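PDB 4F19: putative alkaline phosphatase from Pseudomonas fluorescens, which probably serves as the solute-binding protein of the PstSACB ABC transporter for phosphate import, and here holds hydrogen arsenate. Local coordinates for residues A8-A13 / Y207-F212; V31-G36 / A60-K65; V140-S145 / Q192-A197; G147-F152 / A168-F173. All coordinates share one frame; numbering follows the deposited sequence.

Contact 1: A8-A13 / Y207-F212; sequences ATLPQA and YMSPDF. With 8AR (hydrogen arsenate), chain B.
Leu10 and Ser209 meet at the interdomain cleft of a periplasmic-binding-protein fold: 8-13 follows the first strand of the five-strand sheet, and 207-212 follows strand 204-205 of the four-strand sheet. The Leu10 side chain runs from the ligand to the far segment. Its CB lies 3.3 Å from arsenate O2. With CG anti to the backbone N (chi1 170°), the branch point turns to Ser209, and CG stands 3.6 Å from Ser209 CB. CD1 goes on beside CA of that serine and also packs on Thr148. The polar link of the contact is Ser209 OG, which donates to Leu10 O (2.9 Å), tilted 22° from the carbonyl plane; the same OG accepts from Asp211 N, making an ST turn. Farther along, the ring of Phe212 has Thr9 O and Leu10 O at its edge. In the conformers described, Gln12 CG lies at that edge too, 3.7 Å from CZ, with the glutamine amide nearly perpendicular to the ring (88°). The same 8-13 turn serves the anion: Leu10 N donates to O2, while O3 is gripped twice by Thr9, from N at 2.8 Å and from OG1 at 2.7 Å.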
loop_
_atom_site.group_PDB
_atom_site.type_symbol
_atom_site.label_atom_id
_atom_site.label_comp_id
_atom_site.label_asym_id
_atom_site.label_seq_id
_atom_site.Cartn_x
_atom_site.Cartn_y
_atom_site.Cartn_z
ATOM N N ALA A 8 6.445 2.758 3.653
ATOM C CA ALA A 8 5.597 1.568 3.654
ATOM C C ALA A 8 6.419 0.295 3.750
ATOM O O ALA A 8 7.336 0.048 2.967
ATOM C CB ALA A 8 4.819 1.544 2.359
ATOM N N THR A 9 5.999 -0.588 4.684
ATOM C CA THR A 9 6.544 -1.912 4.766
ATOM C C THR A 9 5.887 -2.926 3.789
ATOM O O THR A 9 6.532 -3.899 3.433
ATOM C CB THR A 9 6.508 -2.495 6.220
ATOM O OG1 THR A 9 5.183 -2.778 6.643
ATOM C CG2 THR A 9 7.200 -1.546 7.197
ATOM N N LEU A 10 4.646 -2.675 3.390
ATOM C CA LEU A 10 3.977 -3.629 2.502
ATOM C C LEU A 10 4.843 -3.992 1.297
ATOM O O LEU A 10 4.930 -5.201 0.984
ATOM C CB LEU A 10 2.563 -3.088 2.144
ATOM C CG LEU A 10 1.804 -3.831 1.035
ATOM C CD1 LEU A 10 0.316 -3.726 1.269
ATOM C CD2 LEU A 10 2.147 -3.276 -0.352
ATOM N N PRO A 11 5.500 -3.029 0.618
ATOM C CA PRO A 11 6.322 -3.314 -0.560
ATOM C C PRO A 11 7.835 -3.322 -0.258
ATOM O O PRO A 11 8.632 -3.298 -1.200
ATOM C CB PRO A 11 6.018 -2.117 -1.479
ATOM C CG PRO A 11 5.916 -0.971 -0.512
ATOM C CD PRO A 11 5.250 -1.580 0.720
ATOM N N GLN A 12 8.232 -3.368 1.002
ATOM C CA GLN A 12 9.655 -3.161 1.244
ATOM C C GLN A 12 10.521 -4.252 0.653
ATOM O O GLN A 12 11.630 -3.971 0.232
ATOM C CB GLN A 12 9.973 -3.021 2.761
ATOM C CG GLN A 12 9.828 -4.371 3.498
ATOM C CD GLN A 12 10.040 -4.220 4.959
ATOM O OE1 GLN A 12 9.757 -3.174 5.585
ATOM N NE2 GLN A 12 10.705 -5.248 5.553
ATOM N N ALA A 13 10.043 -5.528 0.605
ATOM C CA ALA A 13 10.873 -6.571 0.026
ATOM C C ALA A 13 11.011 -6.406 -1.473
ATOM O O ALA A 13 12.037 -6.812 -2.050
ATOM C CB ALA A 13 10.317 -7.947 0.402
ATOM N N TYR A 207 -4.740 -8.740 8.780
ATOM C CA TYR A 207 -4.686 -8.256 7.402
ATOM C C TYR A 207 -3.247 -7.944 7.051
ATOM O O TYR A 207 -2.503 -7.489 7.930
ATOM C CB TYR A 207 -5.626 -7.049 7.222
ATOM C CG TYR A 207 -5.308 -5.901 8.141
ATOM C CD1 TYR A 207 -4.505 -4.871 7.735
ATOM C CD2 TYR A 207 -5.807 -5.864 9.454
ATOM C CE1 TYR A 207 -4.152 -3.833 8.594
ATOM C CE2 TYR A 207 -5.476 -4.826 10.325
ATOM C CZ TYR A 207 -4.641 -3.824 9.893
ATOM O OH TYR A 207 -4.303 -2.824 10.765
ATOM N N MET A 208 -2.830 -8.150 5.804
ATOM C CA MET A 208 -1.391 -8.188 5.557
ATOM C C MET A 208 -1.048 -8.055 4.068
ATOM O O MET A 208 -1.702 -8.612 3.191
ATOM C CB MET A 208 -0.847 -9.555 6.060
ATOM C CG MET A 208 0.655 -9.753 5.985
ATOM S SD MET A 208 1.631 -8.500 6.827
ATOM C CE MET A 208 0.902 -8.564 8.479
ATOM N N SER A 209 0.100 -7.413 3.844
ATOM C CA SER A 209 0.759 -7.444 2.545
ATOM C C SER A 209 0.831 -8.878 2.014
ATOM O O SER A 209 1.286 -9.777 2.763
ATOM C CB SER A 209 2.208 -6.963 2.714
ATOM O OG SER A 209 2.915 -7.190 1.530
ATOM N N PRO A 210 0.519 -9.132 0.748
ATOM C CA PRO A 210 0.633 -10.507 0.248
ATOM C C PRO A 210 2.052 -10.984 0.177
ATOM O O PRO A 210 2.287 -12.205 0.145
ATOM C CB PRO A 210 -0.052 -10.421 -1.134
ATOM C CG PRO A 210 0.183 -8.982 -1.566
ATOM C CD PRO A 210 0.023 -8.185 -0.276
ATOM N N ASP A 211 3.034 -10.086 0.185
ATOM C CA ASP A 211 4.440 -10.474 0.179
ATOM C C ASP A 211 4.910 -10.965 1.534
ATOM O O ASP A 211 6.017 -11.520 1.594
ATOM C CB ASP A 211 5.322 -9.324 -0.300
ATOM C CG ASP A 211 6.580 -9.724 -1.004
ATOM O OD1 ASP A 211 6.824 -10.836 -1.385
ATOM O OD2 ASP A 211 7.387 -8.696 -1.247
ATOM N N PHE A 212 4.202 -10.671 2.614
ATOM C CA PHE A 212 4.533 -11.139 3.958
ATOM C C PHE A 212 3.535 -12.144 4.518
ATOM O O PHE A 212 3.834 -12.811 5.510
ATOM C CB PHE A 212 4.693 -9.962 4.929
ATOM C CG PHE A 212 5.930 -9.125 4.608
ATOM C CD1 PHE A 212 7.232 -9.617 4.916
ATOM C CD2 PHE A 212 5.845 -7.933 3.945
ATOM C CE1 PHE A 212 8.371 -8.886 4.596
ATOM C CE2 PHE A 212 6.953 -7.170 3.636
ATOM C CZ PHE A 212 8.232 -7.673 3.953
HETATM AS AS 8AR B . 2.555 -0.045 5.654
HETATM O O1 8AR B . 2.253 1.566 5.719
HETATM O O2 8AR B . 2.873 -0.467 4.041
HETATM O O3 8AR B . 3.896 -0.443 6.514
HETATM O O4 8AR B . 1.238 -0.920 6.171
#

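Contact 2: V31-G36 / A60-K65; sequences VGSGNG and AGSDSK. With 8AR (hydrogen arsenate), chain B.
Helix 33-42 starts against the end of strand 59-62, with CA of Ser33 4.6 Å from CA of Ser62 and, one turn later, CA of Gly36 5.3 Å from CA of Ala60. This is an anion site at a helix N-terminus in the five-strand-sheet lobe of the periplasmic-binding-protein fold, with Gly32 as N-cap. Ser33 carries the contact. Its OG, anti to the carbonyl carbon (chi1 -67°), sits beside its own N, and both donate to one arsenate oxygen, O1; the hydroxyl bond is 2.6 Å long. The same OG accepts from Asp63 N (2.9 Å, N-H...O angle 158°), and this bond, from the residue just after the strand, probably helps orient the hydroxyl so that its proton goes to the ligand. Asp63 bends toward the anion from the other segment. Its OD1 comes within 2.5 Å of arsenate O2, a separation so short that one of the two groups probably keeps a proton between them, while OD2 is tied to Thr294. Ser33 CB rests 3.3 Å from Ser62 OG, a hydroxyl that donates to Ser64 O in the carbonyl plane, on a lone pair. At the other end, Gly36 O lies 3.4 Å from Ala60 CB.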
loop_
_atom_site.group_PDB
_atom_site.type_symbol
_atom_site.label_atom_id
_atom_site.label_comp_id
_atom_site.label_asym_id
_atom_site.label_seq_id
_atom_site.Cartn_x
_atom_site.Cartn_y
_atom_site.Cartn_z
ATOM N N VAL A 31 9.498 1.551 7.489
ATOM C CA VAL A 31 9.100 2.149 8.747
ATOM C C VAL A 31 7.579 2.408 8.859
ATOM O O VAL A 31 7.139 2.879 9.918
ATOM C CB VAL A 31 9.840 3.483 9.034
ATOM C CG1 VAL A 31 11.305 3.178 9.378
ATOM C CG2 VAL A 31 9.724 4.457 7.859
ATOM N N GLY A 32 6.790 2.114 7.825
ATOM C CA GLY A 32 5.394 2.436 7.812
ATOM C C GLY A 32 5.108 3.656 6.950
ATOM O O GLY A 32 5.921 4.568 6.826
ATOM N N SER A 33 3.898 3.682 6.356
ATOM C CA SER A 33 3.551 4.777 5.462
ATOM C C SER A 33 3.425 6.101 6.149
ATOM O O SER A 33 3.801 7.134 5.602
ATOM C CB SER A 33 2.216 4.484 4.725
ATOM O OG SER A 33 2.325 3.406 3.828
ATOM N N GLY A 34 2.861 6.153 7.370
ATOM C CA GLY A 34 2.774 7.419 8.081
ATOM C C GLY A 34 4.167 8.014 8.301
ATOM O O GLY A 34 4.395 9.217 8.072
ATOM N N ASN A 35 5.099 7.186 8.731
ATOM C CA ASN A 35 6.469 7.642 8.916
ATOM C C ASN A 35 7.128 8.043 7.601
ATOM O O ASN A 35 7.877 9.010 7.550
ATOM C CB ASN A 35 7.309 6.588 9.636
ATOM C CG ASN A 35 6.957 6.496 11.100
ATOM O OD1 ASN A 35 6.777 7.515 11.746
ATOM N ND2 ASN A 35 6.847 5.280 11.641
ATOM N N GLY A 36 6.844 7.297 6.516
ATOM C CA GLY A 36 7.377 7.665 5.214
ATOM C C GLY A 36 6.883 9.025 4.714
ATOM O O GLY A 36 7.655 9.838 4.230
ATOM N N ALA A 60 9.613 8.578 -0.755
ATOM C CA ALA A 60 8.967 7.655 0.185
ATOM C C ALA A 60 8.105 6.674 -0.590
ATOM O O ALA A 60 7.521 6.975 -1.631
ATOM C CB ALA A 60 8.114 8.377 1.212
ATOM N N GLY A 61 7.972 5.477 0.000
ATOM C CA GLY A 61 6.907 4.554 -0.355
ATOM C C GLY A 61 5.755 4.728 0.600
ATOM O O GLY A 61 5.946 4.860 1.818
ATOM N N SER A 62 4.511 4.709 0.074
ATOM C CA SER A 62 3.348 4.836 0.908
ATOM C C SER A 62 2.181 4.106 0.258
ATOM O O SER A 62 1.950 4.293 -0.931
ATOM C CB SER A 62 2.960 6.294 1.121
ATOM O OG SER A 62 1.894 6.367 2.030
ATOM N N ASP A 63 1.420 3.355 1.075
ATOM C CA ASP A 63 0.111 2.867 0.620
ATOM C C ASP A 63 -1.036 3.646 1.246
ATOM O O ASP A 63 -2.186 3.246 1.129
ATOM C CB ASP A 63 -0.035 1.327 0.765
ATOM C CG ASP A 63 1.141 0.662 1.451
ATOM O OD1 ASP A 63 1.120 0.707 2.700
ATOM O OD2 ASP A 63 2.042 0.133 0.781
ATOM N N SER A 64 -0.700 4.749 1.918
ATOM C CA SER A 64 -1.645 5.747 2.362
ATOM C C SER A 64 -1.559 6.975 1.475
ATOM O O SER A 64 -0.454 7.534 1.280
ATOM C CB SER A 64 -1.343 6.163 3.801
ATOM O OG SER A 64 -2.051 7.293 4.218
ATOM N N LYS A 65 -2.667 7.433 0.937
ATOM C CA LYS A 65 -2.631 8.637 0.092
ATOM C C LYS A 65 -2.258 9.846 0.929
ATOM O O LYS A 65 -2.605 9.970 2.108
ATOM C CB LYS A 65 -3.980 8.865 -0.574
ATOM C CG LYS A 65 -4.276 7.946 -1.662
ATOM C CD LYS A 65 -5.406 8.297 -2.573
ATOM C CE LYS A 65 -5.388 9.501 -3.202
ATOM N NZ LYS A 65 -6.447 9.595 -4.444
HETATM AS AS 8AR B . 2.555 -0.045 5.654
HETATM O O1 8AR B . 2.253 1.566 5.719
HETATM O O2 8AR B . 2.873 -0.467 4.041
HETATM O O3 8AR B . 3.896 -0.443 6.514
HETATM O O4 8AR B . 1.238 -0.920 6.171
#

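Contact 3: V140-S145 / Q192-A197; sequences VYRSES and QGVMTA. With 8AR (hydrogen arsenate), chain B.
A bend at chi2 (-76°) lays Arg142 CD on Val194, and a second bend at chi3 (-68°) then turns the guanidinium toward the arsenate. The touching atoms are Arg142 CD and Val194 CG2, 3.5 Å apart, the arginine chain running across the valine. Val194 places its other methyl, CG1, anti to the backbone N, and that branch reaches the strand two residues earlier, 3.9 Å from Val140 CG1. These two valines point past one another, flank to flank. Val140 CG1 also meets Ala197 CB, at 4.0 Å, one helical turn beyond Val194. Contact between the segments is therefore apolar, made by the methyls of one helix face and one strand side. The topology is that of a beta-alpha-beta crossover: helix 190-198 joins parallel strands 186-188 and 204-205, passing over strand 138-142, which lies between them in the sheet. Segment axes of 8.6 Å separation and an angle of 166° between chain directions fit this arrangement. At the strand's end the guanidinium is held side-on by Glu144. Arg142 NE donates to Glu144 OE1 (3.0 Å), near the guanidinium plane and on the syn side, though tilted well out of the carboxylate plane; Arg142 NH2 forms a salt bridge with Glu144 OE2 (2.8 Å), which it meets from above that plane. This grip would limit rotation of the guanidinium, and the carboxylate probably offsets part of its charge. Arg142 NH2 then donates to arsenate O3 at 2.8 Å, at the guanidinium edge, whereas the NH1 bond to O4 is weak and bent.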
loop_
_atom_site.group_PDB
_atom_site.type_symbol
_atom_site.label_atom_id
_atom_site.label_comp_id
_atom_site.label_asym_id
_atom_site.label_seq_id
_atom_site.Cartn_x
_atom_site.Cartn_y
_atom_site.Cartn_z
ATOM N N VAL A 140 -5.098 -9.395 15.376
ATOM C CA VAL A 140 -3.854 -8.645 15.442
ATOM C C VAL A 140 -3.989 -7.478 14.433
ATOM O O VAL A 140 -4.469 -7.677 13.322
ATOM C CB VAL A 140 -2.644 -9.510 15.107
ATOM C CG1 VAL A 140 -1.343 -8.728 15.290
ATOM C CG2 VAL A 140 -2.620 -10.761 16.020
ATOM N N TYR A 141 -3.565 -6.290 14.841
ATOM C CA TYR A 141 -3.676 -5.110 13.993
ATOM C C TYR A 141 -2.452 -4.257 14.136
ATOM O O TYR A 141 -1.644 -4.434 15.019
ATOM C CB TYR A 141 -4.961 -4.317 14.291
ATOM C CG TYR A 141 -4.938 -3.643 15.614
ATOM C CD1 TYR A 141 -4.557 -2.322 15.738
ATOM C CD2 TYR A 141 -5.221 -4.332 16.796
ATOM C CE1 TYR A 141 -4.465 -1.666 16.956
ATOM C CE2 TYR A 141 -5.133 -3.713 18.017
ATOM C CZ TYR A 141 -4.739 -2.382 18.096
ATOM O OH TYR A 141 -4.623 -1.780 19.320
ATOM N N ARG A 142 -2.299 -3.292 13.199
ATOM C CA ARG A 142 -1.161 -2.387 13.209
ATOM C C ARG A 142 -1.332 -1.265 14.168
ATOM O O ARG A 142 -2.284 -0.511 14.135
ATOM C CB ARG A 142 -0.917 -1.860 11.772
ATOM C CG ARG A 142 -0.419 -2.899 10.818
ATOM C CD ARG A 142 1.045 -3.238 11.013
ATOM N NE ARG A 142 1.915 -2.146 10.645
ATOM C CZ ARG A 142 2.221 -1.838 9.372
ATOM N NH1 ARG A 142 1.842 -2.624 8.369
ATOM N NH2 ARG A 142 2.905 -0.713 9.142
ATOM N N SER A 143 -0.296 -1.124 15.047
ATOM C CA SER A 143 -0.251 -0.112 16.074
ATOM C C SER A 143 -0.120 1.291 15.538
ATOM O O SER A 143 -0.524 2.276 16.214
ATOM C CB SER A 143 0.969 -0.391 17.040
ATOM O OG SER A 143 2.092 -0.182 16.457
ATOM N N GLU A 144 0.500 1.446 14.419
ATOM C CA GLU A 144 0.947 2.734 13.881
ATOM C C GLU A 144 0.179 3.112 12.630
ATOM O O GLU A 144 -0.736 2.443 12.176
ATOM C CB GLU A 144 2.467 2.737 13.697
ATOM C CG GLU A 144 3.049 2.090 12.451
ATOM C CD GLU A 144 3.020 0.585 12.295
ATOM O OE1 GLU A 144 2.098 -0.108 12.773
ATOM O OE2 GLU A 144 3.972 0.061 11.635
ATOM N N SER A 145 0.553 4.257 12.053
ATOM C CA SER A 145 -0.088 4.776 10.856
ATOM C C SER A 145 0.366 3.974 9.650
ATOM O O SER A 145 1.524 4.065 9.191
ATOM C CB SER A 145 0.247 6.257 10.701
ATOM O OG SER A 145 -0.320 6.795 9.530
ATOM N N GLN A 192 6.150 -7.137 9.357
ATOM C CA GLN A 192 6.844 -8.271 9.951
ATOM C C GLN A 192 6.498 -8.412 11.432
ATOM O O GLN A 192 6.335 -9.543 11.942
ATOM C CB GLN A 192 8.346 -8.131 9.695
ATOM C CG GLN A 192 8.742 -8.204 8.177
ATOM C CD GLN A 192 10.083 -7.602 7.925
ATOM O OE1 GLN A 192 10.359 -6.302 8.125
ATOM N NE2 GLN A 192 11.002 -8.453 7.436
ATOM N N GLY A 193 6.388 -7.305 12.158
ATOM C CA GLY A 193 6.010 -7.378 13.549
ATOM C C GLY A 193 4.660 -7.999 13.751
ATOM O O GLY A 193 4.448 -8.787 14.697
ATOM N N VAL A 194 3.702 -7.680 12.880
ATOM C CA VAL A 194 2.398 -8.332 12.923
ATOM C C VAL A 194 2.504 -9.808 12.650
ATOM O O VAL A 194 1.883 -10.625 13.344
ATOM C CB VAL A 194 1.394 -7.623 12.016
ATOM C CG1 VAL A 194 0.194 -8.508 11.733
ATOM C CG2 VAL A 194 0.928 -6.303 12.604
ATOM N N MET A 195 3.279 -10.235 11.657
ATOM C CA MET A 195 3.418 -11.669 11.395
ATOM C C MET A 195 4.070 -12.389 12.556
ATOM O O MET A 195 3.691 -13.530 12.888
ATOM C CB MET A 195 4.142 -11.914 10.099
ATOM C CG MET A 195 3.369 -11.503 8.841
ATOM S SD MET A 195 1.732 -12.269 8.664
ATOM C CE MET A 195 2.162 -13.991 8.391
ATOM N N THR A 196 5.032 -11.751 13.229
ATOM C CA THR A 196 5.618 -12.372 14.432
ATOM C C THR A 196 4.561 -12.524 15.524
ATOM O O THR A 196 4.454 -13.592 16.168
ATOM C CB THR A 196 6.793 -11.482 14.907
ATOM O OG1 THR A 196 7.813 -11.563 13.933
ATOM C CG2 THR A 196 7.293 -11.910 16.285
ATOM N N ALA A 197 3.740 -11.492 15.738
ATOM C CA ALA A 197 2.669 -11.599 16.708
ATOM C C ALA A 197 1.643 -12.616 16.333
ATOM O O ALA A 197 1.062 -13.314 17.212
ATOM C CB ALA A 197 2.023 -10.234 16.890
HETATM AS AS 8AR B . 2.555 -0.045 5.654
HETATM O O1 8AR B . 2.253 1.566 5.719
HETATM O O2 8AR B . 2.873 -0.467 4.041
HETATM O O3 8AR B . 3.896 -0.443 6.514
HETATM O O4 8AR B . 1.238 -0.920 6.171
#

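Contact 4: G147-F152 / A168-F173; sequences GTTELF and AVTTTF. With 8AR (hydrogen arsenate), chain B.
Thr149 and Glu150, in the first turn of helix 147-159, pack on the backbone of 168-173 largely through carbon atoms. In Thr149, chi1 -63° sets OG1 beside the backbone N and leaves CG2 anti to it, which sends the methyl into the bend of the loop: it lies 3.4 Å from Thr170 O and 3.8 Å from Phe173 CB. Glu150 CG touches Val169 CG1. Farther out, Glu150 OE1 passes 3.4 Å from Thr171 CG2, the two side chains running alongside in a common direction. Phe152 and Phe173 meet obliquely, CE2 to CE2. A second kind of contact is CA-H...O, from Glu150 CA to Thr170 O, 3.2 Å with an angle of 133° at the hydrogen.

Polar linkage runs through a water. It lies 2.7 Å from Thr149 OG1, accepts from Phe173 N and probably donates to Thr171 O, thereby joining the helix to the loop. Within the loop, Thr172 N donates to Thr170 OG1, an ST turn whose bond is nearly straight at 174°.

Ligand bonds come from the helix start. Gly147 N donates to arsenate O1 at 2.7 Å, and Thr148 grips O4 from both N and OG1 (2.7 Å for OG1). Such an end-on helix would probably favour the negative charge.

In the fold, helix 147-159 follows strand 138-142, whose Arg142 touches Thr148 and Thr149. Tyr207, beyond strand 204-205, stacks on Phe152 and bonds Thr149 OG1, while Glu150 reaches Ser64 and Lys65, just past strand 59-62.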
loop_
_atom_site.group_PDB
_atom_site.type_symbol
_atom_site.label_atom_id
_atom_site.label_comp_id
_atom_site.label_asym_id
_atom_site.label_seq_id
_atom_site.Cartn_x
_atom_site.Cartn_y
_atom_site.Cartn_z
ATOM N N GLY A 147 -0.414 2.162 5.752
ATOM C CA GLY A 147 -1.099 2.106 4.460
ATOM C C GLY A 147 -1.824 0.804 4.219
ATOM O O GLY A 147 -2.847 0.775 3.544
ATOM N N THR A 148 -1.317 -0.311 4.791
ATOM C CA THR A 148 -2.082 -1.558 4.715
ATOM C C THR A 148 -3.409 -1.346 5.431
ATOM O O THR A 148 -4.473 -1.784 4.940
ATOM C CB THR A 148 -1.292 -2.729 5.326
ATOM O OG1 THR A 148 0.006 -2.825 4.769
ATOM C CG2 THR A 148 -2.011 -4.032 4.971
ATOM N N THR A 149 -3.382 -0.706 6.604
ATOM C CA THR A 149 -4.620 -0.371 7.286
ATOM C C THR A 149 -5.531 0.470 6.387
ATOM O O THR A 149 -6.747 0.245 6.330
ATOM C CB THR A 149 -4.388 0.355 8.592
ATOM O OG1 THR A 149 -3.672 -0.518 9.474
ATOM C CG2 THR A 149 -5.694 0.817 9.224
ATOM N N GLU A 150 -4.987 1.480 5.700
ATOM C CA GLU A 150 -5.821 2.305 4.843
ATOM C C GLU A 150 -6.466 1.446 3.723
ATOM O O GLU A 150 -7.663 1.546 3.482
ATOM C CB GLU A 150 -5.036 3.474 4.279
ATOM C CG GLU A 150 -5.915 4.450 3.487
ATOM C CD GLU A 150 -5.170 5.706 3.082
ATOM O OE1 GLU A 150 -4.759 6.459 4.009
ATOM O OE2 GLU A 150 -4.988 5.960 1.860
ATOM N N LEU A 151 -5.667 0.619 3.047
ATOM C CA LEU A 151 -6.225 -0.211 1.977
ATOM C C LEU A 151 -7.325 -1.132 2.507
ATOM O O LEU A 151 -8.335 -1.364 1.820
ATOM C CB LEU A 151 -5.108 -1.031 1.321
ATOM C CG LEU A 151 -4.092 -0.263 0.498
ATOM C CD1 LEU A 151 -3.032 -1.160 -0.035
ATOM C CD2 LEU A 151 -4.742 0.551 -0.630
ATOM N N PHE A 152 -7.110 -1.702 3.688
ATOM C CA PHE A 152 -8.042 -2.656 4.256
ATOM C C PHE A 152 -9.334 -1.967 4.743
ATOM O O PHE A 152 -10.435 -2.447 4.501
ATOM C CB PHE A 152 -7.346 -3.405 5.401
ATOM C CG PHE A 152 -8.169 -4.481 6.064
ATOM C CD1 PHE A 152 -8.777 -5.489 5.305
ATOM C CD2 PHE A 152 -8.332 -4.479 7.443
ATOM C CE1 PHE A 152 -9.469 -6.470 5.963
ATOM C CE2 PHE A 152 -9.037 -5.499 8.080
ATOM C CZ PHE A 152 -9.612 -6.489 7.320
ATOM N N ALA A 168 -14.504 3.498 9.629
ATOM C CA ALA A 168 -13.943 4.636 8.919
ATOM C C ALA A 168 -12.706 4.228 8.180
ATOM O O ALA A 168 -11.922 3.379 8.610
ATOM C CB ALA A 168 -13.578 5.714 9.930
ATOM N N VAL A 169 -12.458 4.898 7.027
ATOM C CA VAL A 169 -11.205 4.781 6.351
ATOM C C VAL A 169 -10.148 5.520 7.180
ATOM O O VAL A 169 -10.347 6.698 7.534
ATOM C CB VAL A 169 -11.255 5.410 4.933
ATOM C CG1 VAL A 169 -9.903 5.275 4.252
ATOM C CG2 VAL A 169 -12.364 4.755 4.102
ATOM N N THR A 170 -9.064 4.842 7.509
ATOM C CA THR A 170 -8.049 5.395 8.399
ATOM C C THR A 170 -6.743 4.666 8.161
ATOM O O THR A 170 -6.701 3.581 7.607
ATOM C CB THR A 170 -8.512 5.274 9.826
ATOM O OG1 THR A 170 -7.539 5.892 10.702
ATOM C CG2 THR A 170 -8.723 3.872 10.289
ATOM N N THR A 171 -5.668 5.270 8.682
ATOM C CA THR A 171 -4.375 4.582 8.802
ATOM C C THR A 171 -4.144 3.937 10.141
ATOM O O THR A 171 -3.160 3.222 10.315
ATOM C CB THR A 171 -3.213 5.503 8.464
ATOM O OG1 THR A 171 -3.007 6.438 9.526
ATOM C CG2 THR A 171 -3.347 6.197 7.117
ATOM N N THR A 172 -5.051 4.191 11.122
ATOM C CA THR A 172 -4.877 3.655 12.499
ATOM C C THR A 172 -6.056 2.744 12.792
ATOM O O THR A 172 -7.149 3.210 13.180
ATOM C CB THR A 172 -4.728 4.791 13.506
ATOM O OG1 THR A 172 -5.825 5.671 13.440
ATOM C CG2 THR A 172 -3.474 5.542 13.301
ATOM N N PHE A 173 -5.857 1.454 12.629
ATOM C CA PHE A 173 -6.958 0.501 12.784
ATOM C C PHE A 173 -7.609 0.588 14.151
ATOM O O PHE A 173 -8.812 0.352 14.266
ATOM C CB PHE A 173 -6.508 -0.928 12.511
ATOM C CG PHE A 173 -7.669 -1.899 12.470
ATOM C CD1 PHE A 173 -7.992 -2.656 13.583
ATOM C CD2 PHE A 173 -8.515 -1.989 11.378
ATOM C CE1 PHE A 173 -9.109 -3.450 13.600
ATOM C CE2 PHE A 173 -9.639 -2.797 11.414
ATOM C CZ PHE A 173 -9.936 -3.501 12.509
HETATM AS AS 8AR B . 2.555 -0.045 5.654
HETATM O O1 8AR B . 2.253 1.566 5.719
HETATM O O2 8AR B . 2.873 -0.467 4.041
HETATM O O3 8AR B . 3.896 -0.443 6.514
HETATM O O4 8AR B . 1.238 -0.920 6.171
HETATM O O HOH W 1 -3.128 0.777 11.838
#

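How the contacts relate
All four contacts converge on one hydrogen arsenate, with centres about 11 to 15 Å apart. Contact 2 supplies the five-strand-sheet side and contacts 3 and 4 the four-strand-sheet side; contact 1 spans both, and in sequence the others are nested between its two segments. Probable hydrogen bonds join the pieces: Ala8 N lies 2.8 Å from Gly61 O (contacts 1 and 2), and Tyr207 OH lies 3.2 Å from Arg142 N (contacts 1 and 3). Across the cleft, Gly34 N meets Ser145 O at 3.1 Å (contacts 2 and 3), and Leu10 CD1 packs 3.6 Å from Thr148 OG1 (contacts 1 and 4). Ser145 OG and Thr171 OG1, 2.7 Å apart, connect contacts 3 and 4. Ser146 OG adds another bond to the anion.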